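Local coordinates for protein Exo-poly-alpha-D-galacturonosidase (PDB 3JUR) that probably hydrolyses polygalacturonate, acting as an exopolygalacturonase of glycoside hydrolase family 28 from a hyperthermophilic bacterium, at residues 33-38 / 67-72; 85-90 / 130-135; 359-364 / 391-396; 417-422 / 439-444. All blocks are in the same frame, centred on the assembly; numbering follows the deposited sequence. Where two conformers were deposited one is given.

Contact 1 of 4, residues 33-38 / 67-72; sequences FGARGD and GVFLTG
Phe-69 leaves strand 68-71 with its CB pointing to one side of the 33-38 loop; CG lies anti to its own carbonyl carbon and beside the backbone N (chi1 -67°), which swings the ring in against the backbone of residues 36-37. On the near rim, CD1 lies 3.6 Å from Arg-36 O. One atom further out, CE1 comes within 3.5 Å of Gly-37 N, while the methyl of Ala-35 stands at the ring edge, its CB 4.0 Å from Phe-69 CE1. At the tip, CZ reaches Gly-37 CA, which sits over one face as a CH-pi contact, 3.7 Å from the ring centroid and 14° off its normal. A side chain on Gly-37 would strike Gly-67 CA and crowd Phe-69 CZ. This is the N-terminal end of the parallel beta-helix: strand 68-75 runs beside strand 87-90, and Ala-35 also touches Ser-46 of helix 44-57. An alanine in place of Phe-69 would remove the face that meets Gly-37 CA and the edge against Ala-35, and would probably loosen the loop against the strand. Backbone atoms add a second grip. Val-68 N donates to Gly-37 O at 3.0 Å, coming from above the carbonyl plane, and Asp-38 forms a parallel bridge with Val-68. Beside it a water lies 2.9 Å from both Arg-36 O and Val-68 O and accepts from Leu-70 N.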
loop_
_atom_site.group_PDB
_atom_site.type_symbol
_atom_site.label_atom_id
_atom_site.label_comp_id
_atom_site.label_asym_id
_atom_site.label_seq_id
_atom_site.Cartn_x
_atom_site.Cartn_y
_atom_site.Cartn_z
ATOM N N PHE D 33 -23.543 6.630 -62.899
ATOM C CA PHE D 33 -22.922 7.886 -63.319
ATOM C C PHE D 33 -21.516 7.707 -63.900
ATOM O O PHE D 33 -20.672 8.600 -63.803
ATOM C CB PHE D 33 -22.917 8.893 -62.164
ATOM C CG PHE D 33 -24.290 9.249 -61.670
ATOM C CD1 PHE D 33 -25.009 10.282 -62.258
ATOM C CD2 PHE D 33 -24.865 8.548 -60.614
ATOM C CE1 PHE D 33 -26.283 10.615 -61.804
ATOM C CE2 PHE D 33 -26.134 8.870 -60.156
ATOM C CZ PHE D 33 -26.846 9.907 -60.750
ATOM N N GLY D 34 -21.274 6.550 -64.510
ATOM C CA GLY D 34 -20.027 6.302 -65.232
ATOM C C GLY D 34 -18.864 5.785 -64.403
ATOM O O GLY D 34 -17.787 5.526 -64.947
ATOM N N ALA D 35 -19.075 5.633 -63.096
ATOM C CA ALA D 35 -18.046 5.116 -62.191
ATOM C C ALA D 35 -17.780 3.629 -62.405
ATOM O O ALA D 35 -18.643 2.894 -62.889
ATOM C CB ALA D 35 -18.438 5.368 -60.748
ATOM N N ARG D 36 -16.575 3.203 -62.040
ATOM C CA ARG D 36 -16.187 1.802 -62.058
ATOM C C ARG D 36 -15.340 1.514 -60.820
ATOM O O ARG D 36 -14.439 2.287 -60.478
ATOM C CB ARG D 36 -15.400 1.486 -63.331
ATOM C CG ARG D 36 -15.465 0.026 -63.765
ATOM C CD ARG D 36 -15.532 -0.092 -65.286
ATOM N NE ARG D 36 -16.717 0.587 -65.805
ATOM C CZ ARG D 36 -16.916 0.924 -67.077
ATOM N NH1 ARG D 36 -16.005 0.649 -68.007
ATOM N NH2 ARG D 36 -18.039 1.545 -67.419
ATOM N N GLY D 37 -15.644 0.408 -60.144
ATOM C CA GLY D 37 -14.910 0.007 -58.949
ATOM C C GLY D 37 -13.691 -0.843 -59.254
ATOM O O GLY D 37 -13.326 -1.715 -58.465
ATOM N N ASP D 38 -13.054 -0.576 -60.393
ATOM C CA ASP D 38 -11.879 -1.329 -60.844
ATOM C C ASP D 38 -10.552 -0.800 -60.276
ATOM O O ASP D 38 -9.487 -1.352 -60.561
ATOM C CB ASP D 38 -11.822 -1.379 -62.387
ATOM C CG ASP D 38 -11.805 0.011 -63.035
ATOM O OD1 ASP D 38 -11.566 1.021 -62.337
ATOM O OD2 ASP D 38 -12.031 0.092 -64.263
ATOM N N GLY D 67 -16.180 -2.474 -54.440
ATOM C CA GLY D 67 -15.170 -2.099 -55.428
ATOM C C GLY D 67 -14.237 -1.041 -54.871
ATOM O O GLY D 67 -14.427 -0.570 -53.741
ATOM N N VAL D 68 -13.220 -0.679 -55.653
ATOM C CA VAL D 68 -12.338 0.440 -55.307
ATOM C C VAL D 68 -12.577 1.584 -56.293
ATOM O O VAL D 68 -12.438 1.412 -57.504
ATOM C CB VAL D 68 -10.833 0.041 -55.263
ATOM C CG1 VAL D 68 -9.972 1.225 -54.821
ATOM C CG2 VAL D 68 -10.606 -1.154 -54.326
ATOM N N PHE D 69 -12.949 2.744 -55.760
ATOM C CA PHE D 69 -13.330 3.896 -56.573
ATOM C C PHE D 69 -12.320 5.040 -56.455
ATOM O O PHE D 69 -12.197 5.667 -55.393
ATOM C CB PHE D 69 -14.737 4.365 -56.186
ATOM C CG PHE D 69 -15.819 3.381 -56.542
ATOM C CD1 PHE D 69 -16.458 3.450 -57.773
ATOM C CD2 PHE D 69 -16.190 2.379 -55.650
ATOM C CE1 PHE D 69 -17.460 2.538 -58.111
ATOM C CE2 PHE D 69 -17.186 1.460 -55.982
ATOM C CZ PHE D 69 -17.822 1.543 -57.209
ATOM N N LEU D 70 -11.592 5.288 -57.545
ATOM C CA LEU D 70 -10.593 6.361 -57.600
ATOM C C LEU D 70 -11.262 7.695 -57.872
ATOM O O LEU D 70 -12.092 7.801 -58.770
ATOM C CB LEU D 70 -9.544 6.093 -58.689
ATOM C CG LEU D 70 -8.581 4.909 -58.556
ATOM C CD1 LEU D 70 -7.472 5.022 -59.599
ATOM C CD2 LEU D 70 -7.983 4.816 -57.159
ATOM N N THR D 71 -10.887 8.709 -57.101
ATOM C CA THR D 71 -11.479 10.039 -57.224
ATOM C C THR D 71 -10.587 11.119 -56.617
ATOM O O THR D 71 -9.769 10.842 -55.733
ATOM C CB THR D 71 -12.898 10.111 -56.564
ATOM O OG1 THR D 71 -13.375 11.462 -56.580
ATOM C CG2 THR D 71 -12.865 9.622 -55.128
ATOM N N GLY D 72 -10.754 12.347 -57.101
ATOM C CA GLY D 72 -10.217 13.520 -56.426
ATOM C C GLY D 72 -11.147 13.852 -55.273
ATOM O O GLY D 72 -11.990 13.031 -54.909
HETATM O O HOH W 1 -11.811 3.230 -59.724
#

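Contact 2 of 4, residues 85-90 / 130-135; sequences KGTIKF and SGVLDG
The Phe-90 ring turns an edge to the neighbouring strand, its CD1 lying 3.5 Å from Asp-134 O near the ring plane; Tyr-97 and Leu-116 also pack on this side chain. The other flat group is the carboxylate of Asp-134, approached over a face: Lys-89 NZ sits above its plane and makes a salt bridge of 2.9 Å to OD2. Lys-89 runs out straight and bends only at its last torsion (chi4 56°), which folds the ammonium back onto the acid. OD1 of Asp-134 is taken by Asn-210 ND2 and Ser-136 N, and Lys-89 NZ has a second partner in Ser-136 OG, so both charged ends are pinned from more than one direction. Strands 87-90 and 132-134 run parallel, 8° apart, as successive coils of the right-handed parallel beta-helix characteristic of family 28. Matching residues stack coil on coil: Thr-87 beside Val-132, with OG1 3.7 Å from the Val-132 CB, and, on the face that carries Ile-88 and Leu-133, Ile-88 CD1 3.9 Å from Leu-133 CD2. Four backbone bonds join the strands. Ile-88 uses both ends, its N giving to Val-132 O and its O receiving Asp-134 N, each at 2.8 Å. Phe-90 N donates to Asp-134 O, and Val-132 N to Gly-86 O. A side chain at Gly-131 would collide with that same Gly-86 O.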
loop_
_atom_site.group_PDB
_atom_site.type_symbol
_atom_site.label_atom_id
_atom_site.label_comp_id
_atom_site.label_asym_id
_atom_site.label_seq_id
_atom_site.Cartn_x
_atom_site.Cartn_y
_atom_site.Cartn_z
ATOM N N LYS D 85 -20.009 1.446 -49.052
ATOM C CA LYS D 85 -19.908 -0.007 -48.880
ATOM C C LYS D 85 -18.537 -0.507 -49.336
ATOM O O LYS D 85 -17.923 -1.336 -48.668
ATOM C CB LYS D 85 -21.004 -0.735 -49.665
ATOM C CG LYS D 85 -22.409 -0.589 -49.108
ATOM C CD LYS D 85 -23.395 -1.331 -50.012
ATOM C CE LYS D 85 -24.788 -1.414 -49.405
ATOM N NZ LYS D 85 -25.662 -2.322 -50.212
ATOM N N GLY D 86 -18.073 -0.007 -50.481
ATOM C CA GLY D 86 -16.753 -0.355 -51.011
ATOM C C GLY D 86 -15.667 0.541 -50.438
ATOM O O GLY D 86 -15.744 0.961 -49.285
ATOM N N THR D 87 -14.655 0.825 -51.252
ATOM C CA THR D 87 -13.565 1.716 -50.884
ATOM C C THR D 87 -13.613 2.964 -51.765
ATOM O O THR D 87 -13.763 2.866 -52.992
ATOM C CB THR D 87 -12.181 1.011 -51.047
ATOM O OG1 THR D 87 -12.090 -0.105 -50.148
ATOM C CG2 THR D 87 -11.009 1.975 -50.771
ATOM N N ILE D 88 -13.517 4.133 -51.138
ATOM C CA ILE D 88 -13.242 5.367 -51.867
ATOM C C ILE D 88 -11.751 5.646 -51.714
ATOM O O ILE D 88 -11.275 5.918 -50.605
ATOM C CB ILE D 88 -14.081 6.573 -51.358
ATOM C CG1 ILE D 88 -15.583 6.304 -51.530
ATOM C CG2 ILE D 88 -13.686 7.837 -52.107
ATOM C CD1 ILE D 88 -16.493 7.346 -50.893
ATOM N N LYS D 89 -11.015 5.539 -52.819
ATOM C CA LYS D 89 -9.568 5.739 -52.799
ATOM C C LYS D 89 -9.221 7.039 -53.502
ATOM O O LYS D 89 -9.435 7.184 -54.713
ATOM C CB LYS D 89 -8.830 4.557 -53.443
ATOM C CG LYS D 89 -7.308 4.679 -53.380
ATOM C CD LYS D 89 -6.595 3.464 -53.978
ATOM C CE LYS D 89 -5.080 3.590 -53.840
ATOM N NZ LYS D 89 -4.687 3.778 -52.412
ATOM N N PHE D 90 -8.673 7.980 -52.740
ATOM C CA PHE D 90 -8.398 9.313 -53.254
ATOM C C PHE D 90 -7.096 9.378 -54.028
ATOM O O PHE D 90 -6.078 8.861 -53.578
ATOM C CB PHE D 90 -8.438 10.339 -52.124
ATOM C CG PHE D 90 -9.808 10.529 -51.560
ATOM C CD1 PHE D 90 -10.256 9.737 -50.504
ATOM C CD2 PHE D 90 -10.671 11.469 -52.108
ATOM C CE1 PHE D 90 -11.533 9.896 -49.992
ATOM C CE2 PHE D 90 -11.950 11.635 -51.602
ATOM C CZ PHE D 90 -12.382 10.851 -50.547
ATOM N N SER D 130 -20.133 0.635 -44.050
ATOM C CA SER D 130 -19.034 -0.109 -43.447
ATOM C C SER D 130 -17.812 -0.201 -44.367
ATOM O O SER D 130 -16.958 -1.073 -44.187
ATOM C CB SER D 130 -19.504 -1.509 -43.065
ATOM O OG SER D 130 -19.870 -2.217 -44.239
ATOM N N GLY D 131 -17.723 0.712 -45.328
ATOM C CA GLY D 131 -16.634 0.706 -46.294
ATOM C C GLY D 131 -15.432 1.509 -45.841
ATOM O O GLY D 131 -15.323 1.865 -44.671
ATOM N N VAL D 132 -14.536 1.809 -46.782
ATOM C CA VAL D 132 -13.244 2.417 -46.464
ATOM C C VAL D 132 -13.042 3.750 -47.187
ATOM O O VAL D 132 -13.378 3.892 -48.371
ATOM C CB VAL D 132 -12.081 1.437 -46.810
ATOM C CG1 VAL D 132 -10.712 2.048 -46.500
ATOM C CG2 VAL D 132 -12.262 0.107 -46.075
ATOM N N LEU D 133 -12.503 4.723 -46.462
ATOM C CA LEU D 133 -11.985 5.945 -47.071
ATOM C C LEU D 133 -10.461 5.871 -47.032
ATOM O O LEU D 133 -9.851 5.795 -45.959
ATOM C CB LEU D 133 -12.503 7.196 -46.349
ATOM C CG LEU D 133 -14.016 7.345 -46.119
ATOM C CD1 LEU D 133 -14.306 8.643 -45.389
ATOM C CD2 LEU D 133 -14.837 7.267 -47.412
ATOM N N ASP D 134 -9.854 5.862 -48.213
ATOM C CA ASP D 134 -8.409 5.665 -48.348
ATOM C C ASP D 134 -7.770 6.908 -48.976
ATOM O O ASP D 134 -7.897 7.145 -50.180
ATOM C CB ASP D 134 -8.144 4.402 -49.178
ATOM C CG ASP D 134 -6.664 4.135 -49.419
ATOM O OD1 ASP D 134 -5.785 4.880 -48.918
ATOM O OD2 ASP D 134 -6.385 3.150 -50.128
ATOM N N GLY D 135 -7.094 7.697 -48.144
ATOM C CA GLY D 135 -6.494 8.960 -48.569
ATOM C C GLY D 135 -5.239 8.843 -49.414
ATOM O O GLY D 135 -4.758 9.848 -49.947
HETATM O O HOH W 2 -18.899 -2.777 -46.699
#

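Contact 3 of 4, residues 359-364 / 391-396; sequences NLRYDN and RIEGLE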
loop_
_atom_site.group_PDB
_atom_site.type_symbol
_atom_site.label_atom_id
_atom_site.label_comp_id
_atom_site.label_asym_id
_atom_site.label_seq_id
_atom_site.Cartn_x
_atom_site.Cartn_y
_atom_site.Cartn_z
ATOM N N ASN D 359 0.505 20.788 -19.569
ATOM C CA ASN D 359 1.707 21.532 -19.949
ATOM C C ASN D 359 1.373 22.936 -20.454
ATOM O O ASN D 359 0.649 23.090 -21.458
ATOM C CB ASN D 359 2.483 20.749 -21.015
ATOM C CG ASN D 359 3.812 21.395 -21.374
ATOM O OD1 ASN D 359 4.306 22.282 -20.667
ATOM N ND2 ASN D 359 4.398 20.954 -22.484
ATOM N N LEU D 360 1.887 23.952 -19.758
ATOM C CA LEU D 360 1.663 25.336 -20.178
ATOM C C LEU D 360 2.894 25.934 -20.857
ATOM O O LEU D 360 2.984 27.152 -21.021
ATOM C CB LEU D 360 1.192 26.217 -19.013
ATOM C CG LEU D 360 -0.300 26.241 -18.678
ATOM C CD1 LEU D 360 -0.808 24.890 -18.169
ATOM C CD2 LEU D 360 -0.587 27.352 -17.667
ATOM N N ARG D 361 3.820 25.065 -21.263
ATOM C CA ARG D 361 5.052 25.474 -21.943
ATOM C C ARG D 361 5.196 24.812 -23.313
ATOM O O ARG D 361 6.309 24.534 -23.756
ATOM C CB ARG D 361 6.276 25.133 -21.095
ATOM C CG ARG D 361 6.368 25.885 -19.793
ATOM C CD ARG D 361 7.208 25.104 -18.817
ATOM N NE ARG D 361 6.747 25.305 -17.447
ATOM C CZ ARG D 361 7.295 24.739 -16.376
ATOM N NH1 ARG D 361 8.335 23.920 -16.507
ATOM N NH2 ARG D 361 6.801 24.997 -15.169
ATOM N N TYR D 362 4.070 24.565 -23.973
ATOM C CA TYR D 362 4.046 23.903 -25.272
ATOM C C TYR D 362 4.933 24.586 -26.320
ATOM O O TYR D 362 4.845 25.803 -26.512
ATOM C CB TYR D 362 2.612 23.819 -25.784
ATOM C CG TYR D 362 2.487 23.010 -27.041
ATOM C CD1 TYR D 362 2.550 21.615 -26.999
ATOM C CD2 TYR D 362 2.321 23.631 -28.278
ATOM C CE1 TYR D 362 2.451 20.862 -28.150
ATOM C CE2 TYR D 362 2.210 22.879 -29.440
ATOM C CZ TYR D 362 2.271 21.496 -29.363
ATOM O OH TYR D 362 2.161 20.741 -30.500
ATOM N N ASP D 363 5.766 23.784 -26.990
ATOM C CA ASP D 363 6.766 24.248 -27.988
ATOM C C ASP D 363 7.800 25.245 -27.440
ATOM O O ASP D 363 8.538 25.861 -28.212
ATOM C CB ASP D 363 6.102 24.835 -29.253
ATOM C CG ASP D 363 5.598 23.765 -30.227
ATOM O OD1 ASP D 363 5.800 22.559 -29.984
ATOM O OD2 ASP D 363 4.992 24.140 -31.253
ATOM N N ASN D 364 7.857 25.387 -26.116
ATOM C CA ASN D 364 8.748 26.352 -25.446
ATOM C C ASN D 364 8.617 27.777 -25.993
ATOM O O ASN D 364 9.604 28.494 -26.136
ATOM C CB ASN D 364 10.211 25.885 -25.482
ATOM C CG ASN D 364 10.432 24.617 -24.683
ATOM O OD1 ASN D 364 10.833 24.663 -23.516
ATOM N ND2 ASN D 364 10.152 23.473 -25.298
ATOM N N ARG D 391 2.057 14.590 -14.436
ATOM C CA ARG D 391 3.027 15.623 -14.755
ATOM C C ARG D 391 2.272 16.914 -15.078
ATOM O O ARG D 391 1.603 17.009 -16.112
ATOM C CB ARG D 391 3.893 15.175 -15.933
ATOM C CG ARG D 391 5.061 16.101 -16.258
ATOM C CD ARG D 391 5.803 15.597 -17.486
ATOM N NE ARG D 391 6.917 16.466 -17.840
ATOM C CZ ARG D 391 7.784 16.234 -18.826
ATOM N NH1 ARG D 391 7.677 15.154 -19.598
ATOM N NH2 ARG D 391 8.764 17.099 -19.044
ATOM N N ILE D 392 2.351 17.889 -14.166
ATOM C CA ILE D 392 1.579 19.132 -14.293
ATOM C C ILE D 392 2.512 20.326 -14.177
ATOM O O ILE D 392 3.156 20.524 -13.148
ATOM C CB ILE D 392 0.422 19.222 -13.247
ATOM C CG1 ILE D 392 -0.604 18.114 -13.497
ATOM C CG2 ILE D 392 -0.252 20.625 -13.278
ATOM C CD1 ILE D 392 -1.577 17.880 -12.341
ATOM N N GLU D 393 2.610 21.099 -15.253
ATOM C CA GLU D 393 3.519 22.240 -15.277
ATOM C C GLU D 393 2.839 23.534 -15.730
ATOM O O GLU D 393 2.466 23.698 -16.906
ATOM C CB GLU D 393 4.763 21.912 -16.115
ATOM C CG GLU D 393 5.623 20.835 -15.456
ATOM C CD GLU D 393 6.648 20.197 -16.384
ATOM O OE1 GLU D 393 7.859 20.442 -16.170
ATOM O OE2 GLU D 393 6.257 19.452 -17.311
ATOM N N GLY D 394 2.661 24.431 -14.770
ATOM C CA GLY D 394 2.127 25.766 -15.028
ATOM C C GLY D 394 3.238 26.792 -15.185
ATOM O O GLY D 394 4.391 26.444 -15.443
ATOM N N LEU D 395 2.886 28.062 -15.034
ATOM C CA LEU D 395 3.867 29.153 -15.095
ATOM C C LEU D 395 3.890 29.915 -13.774
ATOM O O LEU D 395 2.903 29.915 -13.046
ATOM C CB LEU D 395 3.556 30.093 -16.271
ATOM C CG LEU D 395 3.322 29.417 -17.632
ATOM C CD1 LEU D 395 2.613 30.354 -18.609
ATOM C CD2 LEU D 395 4.628 28.884 -18.219
ATOM N N GLU D 396 5.023 30.545 -13.468
ATOM C CA GLU D 396 5.197 31.335 -12.243
ATOM C C GLU D 396 4.088 32.390 -12.032
ATOM O O GLU D 396 3.610 32.587 -10.911
ATOM C CB GLU D 396 6.596 31.979 -12.228
ATOM C CG GLU D 396 6.855 32.915 -11.060
ATOM C CD GLU D 396 8.327 33.006 -10.655
ATOM O OE1 GLU D 396 9.222 32.628 -11.457
ATOM O OE2 GLU D 396 8.584 33.465 -9.517
HETATM O O HOH W 3 6.248 20.784 -19.618
#
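Three hydrogen bonds cross between the segments, two of them from the guanidinium of Arg-361. That group grips Gly-394 O side-on, NH2 at 2.8 Å and NE at 3.3 Å from that one oxygen, which lies at the edge of the group and in its plane. A backbone bond continues the parallel pairing of Asn-359 with Glu-393: Leu-360 N gives to Glu-393 O at 2.9 Å, nearly along the C=O axis. Asn-359 OD1 accepts from Arg-361 N, an Asx turn that bends the chain out of its strand as it enters the following loop. A water lies 2.7 Å from Glu-393 OE2 and makes a weak contact with Asn-359 OD1. Strands 357-359 and 388-393 are neighbours on one flank of the beta-helix, and the contact forms where both segments leave that flank. Charge comes next. Glu-393 OE1 is 3.5 Å from Arg-361 NH1, well out of the guanidinium plane, so the attraction is one of charges with no N-H aimed at the oxygen. Glu-393 OE2 makes a salt bridge with Arg-391 NE at 3.1 Å, so the acid links two arginines in a network. Arg-361 NH2 also pairs with Glu-420. A leucine in place of Arg-361 would remove both bonds to Gly-394 O and the charge near Glu-393 and Glu-420, and would probably let the turn drift from the strand end. Packing completes the contact: Glu-393 CB lies over the centre of the Arg-361 guanidinium face, Leu-395 CD2 meets Arg-361 CG at 3.8 Å, and Leu-360 CB faces Leu-395 CG at 4.1 Å.

Contact 4 of 4, residues 417-422 / 439-444; sequences VLLEFG and LYIEGK
Positive backbone angles at Phe-421 (phi 57°, psi 59°) put two residues, Phe-421 and Gly-422, opposite Gly-443: a G1 beta bulge. Phe-421 CG sits beside its own backbone N, Glu-420 CG is anti to N (chi1 -161°), and Lys-444 is extended beyond CG, so all three side chains run out the same way. Lys-444 CE rests 3.6 Å from Phe-421 CE1, and Glu-420 CG lies over one face of that ring. Within the fold, Leu-419 and Ile-441 slide past each other in opposite directions, CD2 of the leucine 3.6 Å from CG2 of the isoleucine. Across the bulge Gly-443 N donates almost straight to Gly-422 O at 3.0 Å; the return bond, Gly-422 N to Gly-443 O, is weak at 3.4 Å. Gly-443 has backbone angles that call for glycine at the corner between strands 438-442 and 444-447. Residues 439-442 and Lys-444 pair antiparallel with a strand of a second subunit, whose Glu-442 packs on Lys-444. Glu-420 OE2 and Lys-444 NZ stay 4.1 Å apart, beyond a salt bridge, and OE1 pairs with Arg-361; between these segments the lysine thus contributes by its aliphatic chain, and Glu-420 probably feels its charge only at a distance.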
loop_
_atom_site.group_PDB
_atom_site.type_symbol
_atom_site.label_atom_id
_atom_site.label_comp_id
_atom_site.label_asym_id
_atom_site.label_seq_id
_atom_site.Cartn_x
_atom_site.Cartn_y
_atom_site.Cartn_z
ATOM N N VAL D 417 4.444 11.941 -9.195
ATOM C CA VAL D 417 4.028 13.328 -9.412
ATOM C C VAL D 417 5.220 14.228 -9.768
ATOM O O VAL D 417 6.256 14.230 -9.087
ATOM C CB VAL D 417 3.239 13.921 -8.193
ATOM C CG1 VAL D 417 2.814 15.391 -8.450
ATOM C CG2 VAL D 417 2.005 13.081 -7.873
ATOM N N LEU D 418 5.068 14.960 -10.865
ATOM C CA LEU D 418 5.896 16.124 -11.125
ATOM C C LEU D 418 4.934 17.294 -11.171
ATOM O O LEU D 418 4.032 17.332 -12.016
ATOM C CB LEU D 418 6.695 15.986 -12.430
ATOM C CG LEU D 418 7.641 17.145 -12.786
ATOM C CD1 LEU D 418 8.767 16.698 -13.700
ATOM C CD2 LEU D 418 6.875 18.281 -13.450
ATOM N N LEU D 419 5.104 18.221 -10.233
ATOM C CA LEU D 419 4.268 19.412 -10.158
ATOM C C LEU D 419 5.146 20.650 -10.116
ATOM O O LEU D 419 6.058 20.738 -9.297
ATOM C CB LEU D 419 3.362 19.383 -8.918
ATOM C CG LEU D 419 2.399 20.576 -8.760
ATOM C CD1 LEU D 419 1.239 20.497 -9.767
ATOM C CD2 LEU D 419 1.866 20.686 -7.329
ATOM N N GLU D 420 4.874 21.599 -11.005
ATOM C CA GLU D 420 5.510 22.906 -10.933
ATOM C C GLU D 420 4.499 23.988 -11.270
ATOM O O GLU D 420 3.907 23.989 -12.362
ATOM C CB GLU D 420 6.745 22.996 -11.842
ATOM C CG GLU D 420 7.679 24.154 -11.439
ATOM C CD GLU D 420 8.912 24.311 -12.325
ATOM O OE1 GLU D 420 8.788 24.285 -13.572
ATOM O OE2 GLU D 420 10.010 24.491 -11.764
ATOM N N PHE D 421 4.310 24.909 -10.329
ATOM C CA PHE D 421 3.341 26.004 -10.470
ATOM C C PHE D 421 1.924 25.469 -10.714
ATOM O O PHE D 421 1.276 25.762 -11.728
ATOM C CB PHE D 421 3.771 26.985 -11.564
ATOM C CG PHE D 421 5.172 27.531 -11.387
ATOM C CD1 PHE D 421 5.551 28.162 -10.203
ATOM C CD2 PHE D 421 6.101 27.435 -12.417
ATOM C CE1 PHE D 421 6.842 28.679 -10.038
ATOM C CE2 PHE D 421 7.400 27.951 -12.261
ATOM C CZ PHE D 421 7.767 28.571 -11.070
ATOM N N GLY D 422 1.452 24.672 -9.765
ATOM C CA GLY D 422 0.140 24.067 -9.864
ATOM C C GLY D 422 -0.468 23.801 -8.505
ATOM O O GLY D 422 0.208 23.878 -7.474
ATOM N N LEU D 439 -4.297 13.818 -0.785
ATOM C CA LEU D 439 -3.015 14.385 -1.179
ATOM C C LEU D 439 -3.264 15.711 -1.856
ATOM O O LEU D 439 -3.734 15.751 -3.003
ATOM C CB LEU D 439 -2.195 13.442 -2.069
ATOM C CG LEU D 439 -0.813 13.945 -2.527
ATOM C CD1 LEU D 439 0.146 12.794 -2.759
ATOM C CD2 LEU D 439 -0.914 14.787 -3.788
ATOM N N TYR D 440 -2.977 16.789 -1.126
ATOM C CA TYR D 440 -3.107 18.145 -1.658
ATOM C C TYR D 440 -1.755 18.833 -1.668
ATOM O O TYR D 440 -1.079 18.891 -0.646
ATOM C CB TYR D 440 -4.103 18.982 -0.848
ATOM C CG TYR D 440 -4.142 20.436 -1.278
ATOM C CD1 TYR D 440 -4.847 20.825 -2.411
ATOM C CD2 TYR D 440 -3.460 21.417 -0.560
ATOM C CE1 TYR D 440 -4.881 22.139 -2.812
ATOM C CE2 TYR D 440 -3.485 22.739 -0.956
ATOM C CZ TYR D 440 -4.199 23.095 -2.080
ATOM O OH TYR D 440 -4.235 24.411 -2.479
ATOM N N ILE D 441 -1.359 19.340 -2.832
ATOM C CA ILE D 441 -0.095 20.060 -2.963
ATOM C C ILE D 441 -0.322 21.344 -3.753
ATOM O O ILE D 441 -0.946 21.315 -4.809
ATOM C CB ILE D 441 1.023 19.216 -3.659
ATOM C CG1 ILE D 441 1.330 17.931 -2.886
ATOM C CG2 ILE D 441 2.309 20.029 -3.772
ATOM C CD1 ILE D 441 2.123 16.882 -3.698
ATOM N N GLU D 442 0.167 22.467 -3.225
ATOM C CA GLU D 442 0.199 23.722 -3.980
ATOM C C GLU D 442 1.624 24.248 -4.039
ATOM O O GLU D 442 2.244 24.507 -3.006
ATOM C CB GLU D 442 -0.740 24.772 -3.373
ATOM C CG GLU D 442 -0.819 26.061 -4.193
ATOM C CD GLU D 442 -1.881 27.037 -3.698
ATOM O OE1 GLU D 442 -2.794 27.342 -4.492
ATOM O OE2 GLU D 442 -1.802 27.505 -2.532
ATOM N N GLY D 443 2.135 24.388 -5.259
ATOM C CA GLY D 443 3.481 24.885 -5.491
ATOM C C GLY D 443 4.290 24.005 -6.424
ATOM O O GLY D 443 3.947 23.844 -7.605
ATOM N N LYS D 444 5.378 23.454 -5.890
ATOM C CA LYS D 444 6.285 22.586 -6.640
ATOM C C LYS D 444 6.423 21.258 -5.915
ATOM O O LYS D 444 6.445 21.218 -4.683
ATOM C CB LYS D 444 7.677 23.222 -6.765
ATOM C CG LYS D 444 7.707 24.579 -7.456
ATOM C CD LYS D 444 9.133 25.124 -7.563
ATOM C CE LYS D 444 9.142 26.437 -8.322
ATOM N NZ LYS D 444 10.513 26.988 -8.512
#

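In the fold
The four contacts fall into two pairs near the two ends of the beta-helix. Contacts 1 and 2 have centres about 10 Å apart and share a sheet, strand 68-75 bonding to strand 87-90 probably through Phe-69 O and Lys-89 N, 2.8 Å apart. Contacts 3 and 4, about 13 Å between centres, meet through a probable hydrogen bond between Gly-394 N and Glu-420 O at 2.7 Å, beside the Arg-361 to Glu-420 salt bridge, and through Phe-421 CB packing on Leu-395 O. The pairs lie on opposite sides of the chain's centre, contacts 1 and 4 about 57 Å apart between centres. Contact 4 alone reaches a second subunit, and no ligand takes part in any of them.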